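Local coordinates for F5/8 type C domain protein (Clostridium perfringens, PDB 7JRM) that probably binds mucin glycans through a calcium-bearing carbohydrate-binding module, which would help the O-glycopeptidase ZmpB recognise its mucin substrates, at residues I112-E117 with D217-K222; I128-Y133 with L202-A207; V150-H155 with M181-P186; K159-V164 with G210-H215; S163-V168 with A176-M181. One frame throughout, in Å; residues are numbered along the deposited sequence.

Contact 1: residues I112-E117 with D217-K222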
# COMPACT_ATOMS: atom_id res chain seq x y z
N ILE A 112 20.08 32.11 7.66
CA ILE A 112 18.94 32.48 8.50
C ILE A 112 18.99 31.65 9.77
O ILE A 112 18.93 30.42 9.73
CB ILE A 112 17.62 32.29 7.75
CG1 ILE A 112 17.50 33.32 6.62
CG2 ILE A 112 16.44 32.39 8.71
CD1 ILE A 112 16.41 33.01 5.63
N ARG A 113 19.09 32.33 10.92
CA ARG A 113 19.26 31.65 12.20
C ARG A 113 18.37 32.31 13.24
O ARG A 113 18.43 33.53 13.43
CB ARG A 113 20.73 31.68 12.65
CG ARG A 113 21.65 30.83 11.79
CD ARG A 113 23.11 31.07 12.13
NE ARG A 113 23.50 32.47 11.98
CZ ARG A 113 24.19 33.15 12.89
NH1 ARG A 113 24.57 32.57 14.01
NH2 ARG A 113 24.50 34.42 12.67
N LEU A 114 17.56 31.50 13.92
CA LEU A 114 16.68 31.97 14.97
C LEU A 114 16.93 31.16 16.24
O LEU A 114 17.69 30.18 16.24
CB LEU A 114 15.20 31.86 14.56
CG LEU A 114 14.77 32.73 13.37
CD1 LEU A 114 13.28 32.58 13.11
CD2 LEU A 114 15.14 34.18 13.62
N LEU A 115 16.30 31.58 17.33
CA LEU A 115 16.46 30.94 18.63
C LEU A 115 15.30 30.01 18.91
O LEU A 115 14.13 30.35 18.67
CB LEU A 115 16.57 31.99 19.73
CG LEU A 115 16.88 31.48 21.14
CD1 LEU A 115 18.33 31.03 21.25
CD2 LEU A 115 16.57 32.55 22.18
N ASN A 116 15.61 28.82 19.43
CA ASN A 116 14.60 27.84 19.79
C ASN A 116 14.19 28.01 21.25
O ASN A 116 14.76 28.80 22.00
CB ASN A 116 15.12 26.42 19.54
CG ASN A 116 15.19 26.07 18.07
OD1 ASN A 116 14.31 26.44 17.29
ND2 ASN A 116 16.23 25.35 17.68
N GLU A 117 13.17 27.25 21.64
CA GLU A 117 12.67 27.32 23.01
C GLU A 117 13.71 26.82 24.02
O GLU A 117 13.77 27.33 25.14
CB GLU A 117 11.37 26.53 23.15
CG GLU A 117 10.48 27.01 24.28
CD GLU A 117 9.94 28.41 24.05
OE1 GLU A 117 9.55 28.72 22.91
OE2 GLU A 117 9.90 29.20 25.02
N ASP A 217 13.97 37.84 10.48
CA ASP A 217 13.83 36.78 9.50
C ASP A 217 12.39 36.31 9.42
O ASP A 217 11.73 36.11 10.44
CB ASP A 217 14.72 35.58 9.84
CG ASP A 217 16.18 35.92 9.89
OD1 ASP A 217 16.62 36.81 9.14
OD2 ASP A 217 16.90 35.29 10.69
N TRP A 218 11.90 36.13 8.19
CA TRP A 218 10.70 35.35 7.92
C TRP A 218 11.18 33.94 7.55
O TRP A 218 11.32 33.59 6.38
CB TRP A 218 9.86 35.98 6.82
CG TRP A 218 9.42 37.38 7.11
CD1 TRP A 218 10.09 38.53 6.80
CD2 TRP A 218 8.22 37.79 7.77
NE1 TRP A 218 9.38 39.63 7.23
CE2 TRP A 218 8.23 39.20 7.83
CE3 TRP A 218 7.13 37.10 8.32
CZ2 TRP A 218 7.19 39.93 8.41
CZ3 TRP A 218 6.11 37.83 8.90
CH2 TRP A 218 6.15 39.23 8.94
N ALA A 219 11.45 33.14 8.58
CA ALA A 219 12.09 31.85 8.39
C ALA A 219 11.08 30.81 7.91
O ALA A 219 10.00 30.67 8.50
CB ALA A 219 12.75 31.39 9.69
N ASP A 220 11.45 30.08 6.85
CA ASP A 220 10.61 29.04 6.27
C ASP A 220 9.25 29.57 5.84
O ASP A 220 8.26 28.84 5.80
CB ASP A 220 10.43 27.86 7.24
CG ASP A 220 10.42 26.52 6.54
OD1 ASP A 220 11.45 26.15 5.94
OD2 ASP A 220 9.38 25.83 6.59
N ALA A 221 9.19 30.87 5.51
CA ALA A 221 7.94 31.48 5.07
C ALA A 221 7.47 30.85 3.77
O ALA A 221 8.20 30.85 2.78
CB ALA A 221 8.13 32.99 4.90
N LYS A 222 6.25 30.32 3.78
CA LYS A 222 5.77 29.56 2.63
C LYS A 222 4.25 29.60 2.59
O LYS A 222 3.59 29.73 3.62
CB LYS A 222 6.26 28.11 2.69
CG LYS A 222 5.79 27.35 3.92
CD LYS A 222 6.42 25.97 3.99
CE LYS A 222 6.16 25.31 5.34
NZ LYS A 222 6.97 24.08 5.52
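Ile112 has CG2 anti to its backbone N, CG1 taking the place beside that N (chi1 -69°), and CG2 touches Asp217 and Ala219; Leu114 has CG anti to its own carbonyl carbon (chi1 -64°), and from there CD1 meets Ala219 and CD2 meets Asp217. Two methyls close on the Asp217 carboxylate at OD2, roughly a quarter-turn apart as seen from that oxygen. It lies 3.5 Å from Ile112 CG2 and 3.6 Å from Leu114 CD2, and both side chains run past the aspartate antiparallel to it. Ala219, two residues on, supplies the apolar floor: its CB touches Leu114 CD1 at 3.7 Å and Ile112 CG2 at 3.9 Å. No hydrogen bond joins the two segments, so they meet by van der Waals contact around a buried acid. Asp217 OD2 also sits close to Asp153 OD1, and the proximity of two carboxylates could raise the pKa of one of them. Beyond Ala219 the chain turns a corner through a type II turn from Trp218 to Ala221, and the salt bridge from Lys222 NZ to Asp220 OD2 (3.2 Å) spans the turn's far end. Strand 112-115, paired with strand 121-124 in a small two-stranded sheet, crosses strand 217-219 at 90°. Strand 145-152 lies beside strand 215-224, and the indole of Trp218 packs on strand 199-205 of the other sheet.

Contact 2: residues I128-Y133 with L202-A207; sequences IGTHSY and LVVDVA. With CA (calcium ion), chain B.
Ser132 and Tyr133 pass across Val204, Asp205 and Val206 where the chain leaves one sheet of the NPCBM beta sandwich, by strand 127-131, and enters the other, to which strand 199-205 belongs. A cis peptide bond precedes Tyr133. Apolar contacts run in two groups. Thr130 CG2 and Val204 CG2 meet tip to tip at 3.8 Å inside the sandwich. Nearer the surface, Tyr133 has CG anti to its backbone N (chi1 -178°), and the ring that follows crosses Val203, CE2 lying 4.0 Å from Val203 CG1. The polar contacts are of the weaker kind. Tyr133 CA points its hydrogen at Val204 O (3.5 Å), and Asp205 OD1 approaches the ring edge near its plane, 3.5 Å from CD2, with ring and carboxylate planes 73° apart. The same OD1 accepts from Val206 N on its anti side, which helps to fix the carboxylate's rotation, while OD2 pairs with Lys167. The hydroxyls look elsewhere: Tyr133 OH bonds to Glu135, and Ser132 OG to the calcium ligand Asp214. Ser132 OG also touches CG1 of Val206 at 3.4 Å, and O of that same valine binds the calcium ion at 2.4 Å.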
# COMPACT_ATOMS: atom_id res chain seq x y z
N ILE A 128 13.18 34.64 4.32
CA ILE A 128 13.41 36.01 3.89
C ILE A 128 14.08 36.76 5.02
O ILE A 128 13.53 36.86 6.12
CB ILE A 128 12.10 36.71 3.48
CG1 ILE A 128 11.41 35.95 2.35
CG2 ILE A 128 12.37 38.15 3.08
CD1 ILE A 128 12.18 35.96 1.05
N GLY A 129 15.28 37.29 4.76
CA GLY A 129 16.00 38.09 5.72
C GLY A 129 15.83 39.56 5.41
O GLY A 129 16.18 40.02 4.32
N THR A 130 15.28 40.30 6.37
CA THR A 130 14.98 41.71 6.17
C THR A 130 15.41 42.49 7.41
O THR A 130 16.11 41.97 8.29
CB THR A 130 13.49 41.91 5.84
OG1 THR A 130 13.27 43.25 5.40
CG2 THR A 130 12.62 41.61 7.06
N HIS A 131 14.97 43.75 7.49
CA HIS A 131 15.40 44.66 8.53
C HIS A 131 14.33 45.73 8.71
O HIS A 131 13.88 46.32 7.73
CB HIS A 131 16.75 45.30 8.15
CG HIS A 131 17.45 45.98 9.29
ND1 HIS A 131 16.90 47.05 9.97
CD2 HIS A 131 18.66 45.76 9.85
CE1 HIS A 131 17.75 47.45 10.91
NE2 HIS A 131 18.82 46.68 10.86
N SER A 132 13.92 45.95 9.95
CA SER A 132 12.93 46.99 10.23
C SER A 132 13.50 48.36 9.90
O SER A 132 14.70 48.60 10.03
CB SER A 132 12.50 46.93 11.70
OG SER A 132 13.30 47.79 12.49
N TYR A 133 12.63 49.26 9.42
CA TYR A 133 11.23 48.97 9.12
C TYR A 133 11.13 48.36 7.73
O TYR A 133 11.82 48.78 6.81
CB TYR A 133 10.40 50.26 9.21
CG TYR A 133 8.92 50.07 8.95
CD1 TYR A 133 8.38 50.28 7.69
CD2 TYR A 133 8.06 49.70 9.98
CE1 TYR A 133 7.02 50.12 7.46
CE2 TYR A 133 6.71 49.53 9.76
CZ TYR A 133 6.19 49.74 8.49
OH TYR A 133 4.85 49.58 8.27
N LEU A 202 4.01 41.51 4.53
CA LEU A 202 4.80 41.11 5.68
C LEU A 202 5.50 42.34 6.25
O LEU A 202 6.32 42.95 5.57
CB LEU A 202 5.81 40.03 5.29
CG LEU A 202 5.25 38.83 4.54
CD1 LEU A 202 6.35 37.81 4.26
CD2 LEU A 202 4.11 38.19 5.32
N VAL A 203 5.17 42.69 7.49
CA VAL A 203 5.60 43.94 8.10
C VAL A 203 6.46 43.63 9.32
O VAL A 203 6.06 42.82 10.17
CB VAL A 203 4.41 44.83 8.48
CG1 VAL A 203 4.88 46.04 9.28
CG2 VAL A 203 3.66 45.27 7.24
N VAL A 204 7.62 44.27 9.40
CA VAL A 204 8.52 44.18 10.55
C VAL A 204 8.62 45.58 11.12
O VAL A 204 9.32 46.44 10.56
CB VAL A 204 9.90 43.62 10.17
CG1 VAL A 204 10.79 43.54 11.40
CG2 VAL A 204 9.76 42.26 9.51
N ASP A 205 7.94 45.83 12.24
CA ASP A 205 7.98 47.14 12.87
C ASP A 205 9.19 47.26 13.79
O ASP A 205 9.88 46.28 14.09
CB ASP A 205 6.69 47.41 13.64
CG ASP A 205 6.25 48.86 13.55
OD1 ASP A 205 7.13 49.73 13.40
OD2 ASP A 205 5.03 49.12 13.62
N VAL A 206 9.44 48.49 14.25
CA VAL A 206 10.70 48.80 14.92
C VAL A 206 10.66 48.59 16.43
O VAL A 206 11.73 48.55 17.06
CB VAL A 206 11.13 50.24 14.62
CG1 VAL A 206 11.30 50.44 13.12
CG2 VAL A 206 10.11 51.23 15.17
N ALA A 207 9.48 48.47 17.03
CA ALA A 207 9.32 48.31 18.49
C ALA A 207 10.04 49.47 19.17
O ALA A 207 9.82 50.63 18.80
CB ALA A 207 9.77 46.92 18.90
CA CA B . 13.97 47.97 17.49
O HOH W 1 16.27 48.32 18.12

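Contact 3: residues V150-H155 with M181-P186; sequences VGIDRH and MRIDTP
Ile152 and Met181 meet where strand 145-152 of one sheet of the beta sandwich passes edge strand 173-182 of the other, which leaves its sheet through a type I beta turn from Arg182 to Thr185. That turn is tied twice. Thr185 N bonds back to Arg182 O, and Arg182 N donates to Thr185 OG1 at 2.8 Å in a nearly straight bond (163°). A water links the segments: it accepts from Ile152 N at 2.9 Å and donates to both Arg182 O and Thr185 O, so the water satisfies Ile152 N and connects it to the turn. Ile152 lies against the backbone of that turn, its CG1 3.5 Å from Arg182 O. Arg154 starts away from the turn, but its chain is bent at chi2 and chi3 (-44° and -69°) and brings the guanidinium back. Ile183 O then lies at the guanidinium edge, near its plane and 2.9 Å from NH2. Just before Arg154 in the chain, Asp153 OD2 accepts from His155 N in an Asx turn as the chain enters its 3-10 segment. The guanidinium of Arg182 serves a different site, forming a salt bridge with Asp208, one of the calcium-binding residues. On the interior side Met181 crosses Val150 at about a right angle, with SD 4.1 Å from Val150 CG2. Its terminal methyl presses on the strand backbone, CE lying 3.6 Å from Gly151 CA and 3.4 Å from Val150 O.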
# COMPACT_ATOMS: atom_id res chain seq x y z
N VAL A 150 9.23 33.43 12.77
CA VAL A 150 9.72 34.80 12.87
C VAL A 150 10.59 34.94 14.11
O VAL A 150 10.44 34.20 15.08
CB VAL A 150 8.56 35.83 12.90
CG1 VAL A 150 7.83 35.85 11.56
CG2 VAL A 150 7.61 35.53 14.04
N GLY A 151 11.50 35.91 14.07
CA GLY A 151 12.37 36.15 15.20
C GLY A 151 13.52 37.05 14.80
O GLY A 151 13.69 37.42 13.63
N ILE A 152 14.31 37.40 15.81
CA ILE A 152 15.51 38.21 15.60
C ILE A 152 16.63 37.30 15.11
O ILE A 152 16.90 36.25 15.69
CB ILE A 152 15.91 38.93 16.90
CG1 ILE A 152 14.84 39.94 17.31
CG2 ILE A 152 17.26 39.61 16.74
CD1 ILE A 152 14.93 41.26 16.57
N ASP A 153 17.28 37.71 14.02
CA ASP A 153 18.38 36.92 13.47
C ASP A 153 19.52 36.84 14.48
O ASP A 153 19.80 37.80 15.21
CB ASP A 153 18.87 37.53 12.16
CG ASP A 153 19.91 36.67 11.46
OD1 ASP A 153 19.54 35.60 10.94
OD2 ASP A 153 21.09 37.06 11.44
N ARG A 154 20.19 35.68 14.51
CA ARG A 154 21.21 35.43 15.52
C ARG A 154 22.50 36.20 15.28
O ARG A 154 23.37 36.19 16.15
CB ARG A 154 21.51 33.93 15.58
CG ARG A 154 20.38 33.09 16.15
CD ARG A 154 19.77 33.74 17.39
NE ARG A 154 20.68 33.74 18.52
CZ ARG A 154 20.36 34.16 19.74
NH1 ARG A 154 21.25 34.12 20.72
NH2 ARG A 154 19.14 34.62 19.98
N HIS A 155 22.65 36.86 14.13
CA HIS A 155 23.86 37.62 13.86
C HIS A 155 24.01 38.81 14.79
O HIS A 155 25.14 39.29 15.00
CB HIS A 155 23.87 38.09 12.40
CG HIS A 155 25.02 38.99 12.06
ND1 HIS A 155 26.26 38.52 11.72
CD2 HIS A 155 25.10 40.34 12.01
CE1 HIS A 155 27.07 39.54 11.47
NE2 HIS A 155 26.39 40.66 11.64
N MET A 181 9.50 41.23 19.97
CA MET A 181 10.46 40.13 20.03
C MET A 181 11.86 40.69 20.20
O MET A 181 12.26 41.60 19.46
CB MET A 181 10.37 39.27 18.77
CG MET A 181 9.23 38.27 18.79
SD MET A 181 9.25 37.14 17.39
CE MET A 181 10.24 35.81 18.06
N ARG A 182 12.60 40.16 21.16
CA ARG A 182 13.95 40.60 21.47
C ARG A 182 14.95 39.51 21.11
O ARG A 182 14.59 38.49 20.50
CB ARG A 182 14.03 41.00 22.94
CG ARG A 182 12.82 41.79 23.42
CD ARG A 182 13.07 42.49 24.74
NE ARG A 182 12.10 43.56 24.97
CZ ARG A 182 12.24 44.81 24.55
NH1 ARG A 182 13.32 45.16 23.86
NH2 ARG A 182 11.31 45.71 24.81
N ILE A 183 16.21 39.72 21.48
CA ILE A 183 17.27 38.80 21.09
C ILE A 183 17.02 37.41 21.68
O ILE A 183 17.14 36.39 20.99
CB ILE A 183 18.65 39.35 21.52
CG1 ILE A 183 19.03 40.54 20.65
CG2 ILE A 183 19.71 38.27 21.45
CD1 ILE A 183 20.24 41.30 21.15
N ASP A 184 16.65 37.36 22.96
CA ASP A 184 16.45 36.09 23.65
C ASP A 184 15.02 35.58 23.56
O ASP A 184 14.66 34.64 24.28
CB ASP A 184 16.88 36.21 25.11
CG ASP A 184 16.10 37.28 25.86
OD1 ASP A 184 15.50 38.15 25.21
OD2 ASP A 184 16.11 37.25 27.11
N THR A 185 14.19 36.15 22.69
CA THR A 185 12.84 35.66 22.49
C THR A 185 12.86 34.48 21.53
O THR A 185 13.28 34.64 20.38
CB THR A 185 11.93 36.76 21.95
OG1 THR A 185 12.01 37.91 22.80
CG2 THR A 185 10.48 36.27 21.91
N PRO A 186 12.42 33.29 21.95
CA PRO A 186 12.40 32.14 21.03
C PRO A 186 11.49 32.41 19.84
O PRO A 186 10.55 33.20 19.91
CB PRO A 186 11.86 31.00 21.90
CG PRO A 186 12.14 31.41 23.30
CD PRO A 186 12.02 32.91 23.32
O HOH W 2 13.71 36.84 18.56

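Contact 4: residues K159-V164 with G210-H215; sequences KKVSSV and GNNWDH. With CA (calcium ion), chain B.
Trp213, in the calcium-binding loop of the domain, carries the Lys159 side chain over one face of its indole and has Val161 CG2 at its edge, 4.0 Å from CD1. The lysine chain, bent at chi2, crosses the ring obliquely. Its CE sits 3.5 Å from the centroid of the six-membered ring and 7° off the normal, a CH-pi contact, and NZ makes a cation-pi contact toward CZ2 and CH2. The second flat group is the Asp214 carboxylate; the calcium ion lies close to its plane and meets both oxygens, OD2 at 2.5 Å and OD1 more loosely at 2.8 Å. Ser163 N donates to Asp214 OD1 at 3.0 Å in an almost linear bond (176°), on the syn side but 34° out of the carboxylate plane, and so helps to orient the group. OD2 is also hydrogen-bonded to Ser132 OG. Val164 CG1 packs alongside, 3.5 Å from Asp214 CG. The type II turn from Asn211 to Asp214 brings this acid round beside Gly210, whose O is another ligand. Val206 and Asp208 complete the site with a water near Val161 O and Asn212 O that has more acceptors about it than protons. The metal thus ties strand 163-170 to the loop leading into strand 215-224. Ser163 binds it twice, with O at 2.4 Å and with the more distant OG at 2.9 Å.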
# COMPACT_ATOMS: atom_id res chain seq x y z
N LYS A 159 24.08 42.53 20.29
CA LYS A 159 23.74 43.93 20.08
C LYS A 159 22.79 44.49 21.14
O LYS A 159 22.49 45.69 21.10
CB LYS A 159 23.13 44.12 18.69
CG LYS A 159 24.12 43.89 17.56
CD LYS A 159 25.42 44.64 17.79
CE LYS A 159 26.36 44.48 16.61
NZ LYS A 159 27.50 45.44 16.68
N LYS A 160 22.31 43.65 22.06
CA LYS A 160 21.52 44.07 23.22
C LYS A 160 20.15 44.65 22.85
O LYS A 160 19.13 44.20 23.37
CB LYS A 160 22.29 45.09 24.05
CG LYS A 160 23.55 44.55 24.71
CD LYS A 160 24.26 45.64 25.51
CE LYS A 160 25.53 45.11 26.17
NZ LYS A 160 26.44 44.47 25.18
N VAL A 161 20.13 45.66 21.97
CA VAL A 161 18.93 46.49 21.80
C VAL A 161 18.00 45.99 20.70
O VAL A 161 16.99 46.66 20.42
CB VAL A 161 19.32 47.95 21.50
CG1 VAL A 161 20.15 48.52 22.64
CG2 VAL A 161 20.08 48.04 20.19
N SER A 162 18.30 44.86 20.07
CA SER A 162 17.47 44.38 18.97
C SER A 162 16.05 44.09 19.44
O SER A 162 15.84 43.42 20.46
CB SER A 162 18.09 43.13 18.35
OG SER A 162 19.21 43.46 17.55
N SER A 163 15.06 44.60 18.70
CA SER A 163 13.65 44.43 19.04
C SER A 163 12.76 44.79 17.86
O SER A 163 12.87 45.88 17.30
CB SER A 163 13.28 45.30 20.25
OG SER A 163 13.55 46.66 20.00
N VAL A 164 11.86 43.88 17.48
CA VAL A 164 10.95 44.09 16.36
C VAL A 164 9.57 43.55 16.73
O VAL A 164 9.37 42.95 17.78
CB VAL A 164 11.45 43.42 15.06
CG1 VAL A 164 12.74 44.05 14.59
CG2 VAL A 164 11.63 41.93 15.27
N GLY A 210 14.19 52.38 18.09
CA GLY A 210 14.23 52.54 16.66
C GLY A 210 14.47 51.22 15.96
O GLY A 210 14.06 50.15 16.42
N ASN A 211 15.16 51.28 14.82
CA ASN A 211 15.48 50.10 14.03
C ASN A 211 16.89 49.59 14.28
O ASN A 211 17.40 48.80 13.47
CB ASN A 211 15.27 50.40 12.54
CG ASN A 211 16.28 51.40 12.00
OD1 ASN A 211 16.97 52.08 12.75
ND2 ASN A 211 16.36 51.48 10.67
N ASN A 212 17.52 50.01 15.37
CA ASN A 212 18.92 49.68 15.61
C ASN A 212 19.11 48.18 15.76
O ASN A 212 18.55 47.55 16.66
CB ASN A 212 19.43 50.41 16.85
CG ASN A 212 20.94 50.53 16.88
OD1 ASN A 212 21.59 50.53 15.83
ND2 ASN A 212 21.50 50.61 18.08
N TRP A 213 19.92 47.60 14.86
CA TRP A 213 20.26 46.17 14.88
C TRP A 213 19.02 45.29 14.80
O TRP A 213 18.97 44.21 15.39
CB TRP A 213 21.09 45.82 16.12
CG TRP A 213 22.36 46.60 16.22
CD1 TRP A 213 22.71 47.48 17.20
CD2 TRP A 213 23.46 46.57 15.29
NE1 TRP A 213 23.96 48.01 16.94
CE2 TRP A 213 24.44 47.47 15.78
CE3 TRP A 213 23.71 45.88 14.10
CZ2 TRP A 213 25.64 47.68 15.12
CZ3 TRP A 213 24.91 46.10 13.45
CH2 TRP A 213 25.86 46.99 13.96
N ASP A 214 18.01 45.74 14.05
CA ASP A 214 16.75 45.01 13.92
C ASP A 214 16.80 44.04 12.74
O ASP A 214 16.08 44.16 11.76
CB ASP A 214 15.59 45.99 13.78
CG ASP A 214 15.11 46.52 15.12
OD1 ASP A 214 15.67 46.11 16.16
OD2 ASP A 214 14.17 47.35 15.12
N HIS A 215 17.69 43.05 12.86
CA HIS A 215 17.77 41.98 11.87
C HIS A 215 16.64 40.99 12.13
O HIS A 215 16.60 40.35 13.18
CB HIS A 215 19.13 41.29 11.94
CG HIS A 215 20.28 42.15 11.55
ND1 HIS A 215 21.49 41.64 11.13
CD2 HIS A 215 20.42 43.50 11.52
CE1 HIS A 215 22.32 42.63 10.85
NE2 HIS A 215 21.69 43.77 11.08
CA CA B . 13.97 47.97 17.49
O HOH W 1 16.27 48.32 18.12

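Contact 5: residues S163-V168 with A176-M181. With CA (calcium ion), chain B.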
# COMPACT_ATOMS: atom_id res chain seq x y z
N SER A 163 15.06 44.60 18.70
CA SER A 163 13.65 44.43 19.04
C SER A 163 12.76 44.79 17.86
O SER A 163 12.87 45.88 17.30
CB SER A 163 13.28 45.30 20.25
OG SER A 163 13.55 46.66 20.00
N VAL A 164 11.86 43.88 17.48
CA VAL A 164 10.95 44.09 16.36
C VAL A 164 9.57 43.55 16.73
O VAL A 164 9.37 42.95 17.78
CB VAL A 164 11.45 43.42 15.06
CG1 VAL A 164 12.74 44.05 14.59
CG2 VAL A 164 11.63 41.93 15.27
N LYS A 165 8.61 43.78 15.83
CA LYS A 165 7.29 43.16 15.91
C LYS A 165 6.87 42.77 14.51
O LYS A 165 6.92 43.59 13.59
CB LYS A 165 6.26 44.11 16.53
CG LYS A 165 4.89 43.48 16.73
CD LYS A 165 3.82 44.52 17.02
CE LYS A 165 4.28 45.51 18.08
NZ LYS A 165 3.87 46.90 17.74
N PHE A 166 6.47 41.51 14.34
CA PHE A 166 6.06 41.00 13.04
C PHE A 166 4.55 41.13 12.89
O PHE A 166 3.79 40.82 13.82
CB PHE A 166 6.48 39.54 12.87
CG PHE A 166 7.96 39.33 12.89
CD1 PHE A 166 8.64 39.20 14.09
CD2 PHE A 166 8.68 39.27 11.71
CE1 PHE A 166 10.00 39.00 14.11
CE2 PHE A 166 10.05 39.08 11.73
CZ PHE A 166 10.71 38.94 12.93
N LYS A 167 4.12 41.60 11.72
CA LYS A 167 2.71 41.76 11.41
C LYS A 167 2.45 41.23 10.01
O LYS A 167 3.30 41.35 9.11
CB LYS A 167 2.27 43.22 11.50
CG LYS A 167 2.55 43.87 12.85
CD LYS A 167 2.10 45.32 12.87
CE LYS A 167 2.90 46.13 13.89
NZ LYS A 167 2.59 47.58 13.81
N VAL A 168 1.28 40.63 9.82
CA VAL A 168 0.88 40.05 8.54
C VAL A 168 -0.45 40.68 8.13
O VAL A 168 -1.44 40.55 8.86
CB VAL A 168 0.77 38.52 8.61
CG1 VAL A 168 0.13 37.98 7.34
CG2 VAL A 168 2.14 37.90 8.82
N ALA A 176 -2.62 38.89 11.74
CA ALA A 176 -1.85 38.28 12.81
C ALA A 176 -0.66 39.16 13.14
O ALA A 176 -0.20 39.95 12.31
CB ALA A 176 -1.38 36.87 12.43
N GLU A 177 -0.17 39.02 14.37
CA GLU A 177 1.00 39.78 14.81
C GLU A 177 1.56 39.11 16.06
O GLU A 177 0.86 38.37 16.76
CB GLU A 177 0.65 41.24 15.10
CG GLU A 177 -0.12 41.46 16.39
CD GLU A 177 -0.49 42.92 16.60
OE1 GLU A 177 0.07 43.78 15.90
OE2 GLU A 177 -1.35 43.19 17.47
N THR A 178 2.84 39.38 16.31
CA THR A 178 3.51 38.89 17.50
C THR A 178 3.64 40.01 18.52
O THR A 178 3.27 41.16 18.27
CB THR A 178 4.90 38.33 17.15
OG1 THR A 178 5.77 39.41 16.78
CG2 THR A 178 4.80 37.34 16.00
N ASP A 179 4.15 39.67 19.70
CA ASP A 179 4.55 40.69 20.66
C ASP A 179 5.88 41.30 20.22
O ASP A 179 6.42 40.99 19.15
CB ASP A 179 4.66 40.09 22.06
CG ASP A 179 3.45 39.26 22.44
OD1 ASP A 179 2.32 39.66 22.10
OD2 ASP A 179 3.64 38.20 23.07
N VAL A 180 6.43 42.18 21.05
CA VAL A 180 7.76 42.71 20.79
C VAL A 180 8.77 41.60 21.02
O VAL A 180 8.89 41.07 22.13
CB VAL A 180 8.06 43.93 21.67
CG1 VAL A 180 9.55 44.20 21.71
CG2 VAL A 180 7.30 45.15 21.15
N MET A 181 9.50 41.23 19.97
CA MET A 181 10.46 40.13 20.03
C MET A 181 11.86 40.69 20.20
O MET A 181 12.26 41.60 19.46
CB MET A 181 10.37 39.27 18.77
CG MET A 181 9.23 38.27 18.79
SD MET A 181 9.25 37.14 17.39
CE MET A 181 10.24 35.81 18.06
CA CA B . 13.97 47.97 17.49
O HOH W 1 16.27 48.32 18.12
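Val164 and Met181 form an antiparallel hydrogen-bonded pair, with Met181 N to Val164 O at 2.8 Å and Val164 N to Met181 O at 3.0 Å. At the other end of this beta hairpin Val168 N donates to Ala176 O. Between these ends the register slips by one residue, and Thr178 bridges the break. Its N donates to Phe166 O at 3.0 Å, and its OG1, held between the backbone N and the carbonyl carbon (chi1 70°), accepts from Phe166 N at 3.3 Å. The hydroxyl stands in for a strand carbonyl, and it donates a hydrogen bond to Asp179 O at 2.9 Å. On the inner face Phe166 and Met181 cross at about a right angle in a Met-aromatic contact, SD lying 3.8 Å from CE1 and oblique to the ring. Thr178 OG1 touches the edge of that ring, whose far side meets Trp218 edge to face. On the outer face Lys165 and Lys167 each run beside Glu177, pointing the same way. Their ammonium groups do not touch the carboxylate, the nearer gap being 5.0 Å from Lys167 NZ to Glu177 OE1, and Lys167 pairs instead with Asp205. The chemistry implies a hairpin in which one threonine hydroxyl carries the bonding across the register shift, while backbone bonds hold either side of it, with an aromatic and sulfur face inward and a charged face outward.

All five contacts lie in the NPCBM domain, and contacts 2, 4 and 5 meet at its calcium ion, sharing one water ligand. Contact 4 supplies most of the ligands and contact 2 adds Val206. Their centres lie about 10 Å apart, and Ser132 OG to Asp214 OD2 (2.8 Å) joins them. Contact 5 starts from the metal-binding Ser163 and shares Met181 with contact 3, whose Arg182 reaches the site through Asp208. Contact 1, about 16 Å from contact 4 between centres, lies farther off. It joins contact 3 where Arg113 O meets Arg154 N, and its Trp218 bonds through N to Ile128 O of contact 2 while its ring packs on Phe166 of contact 5.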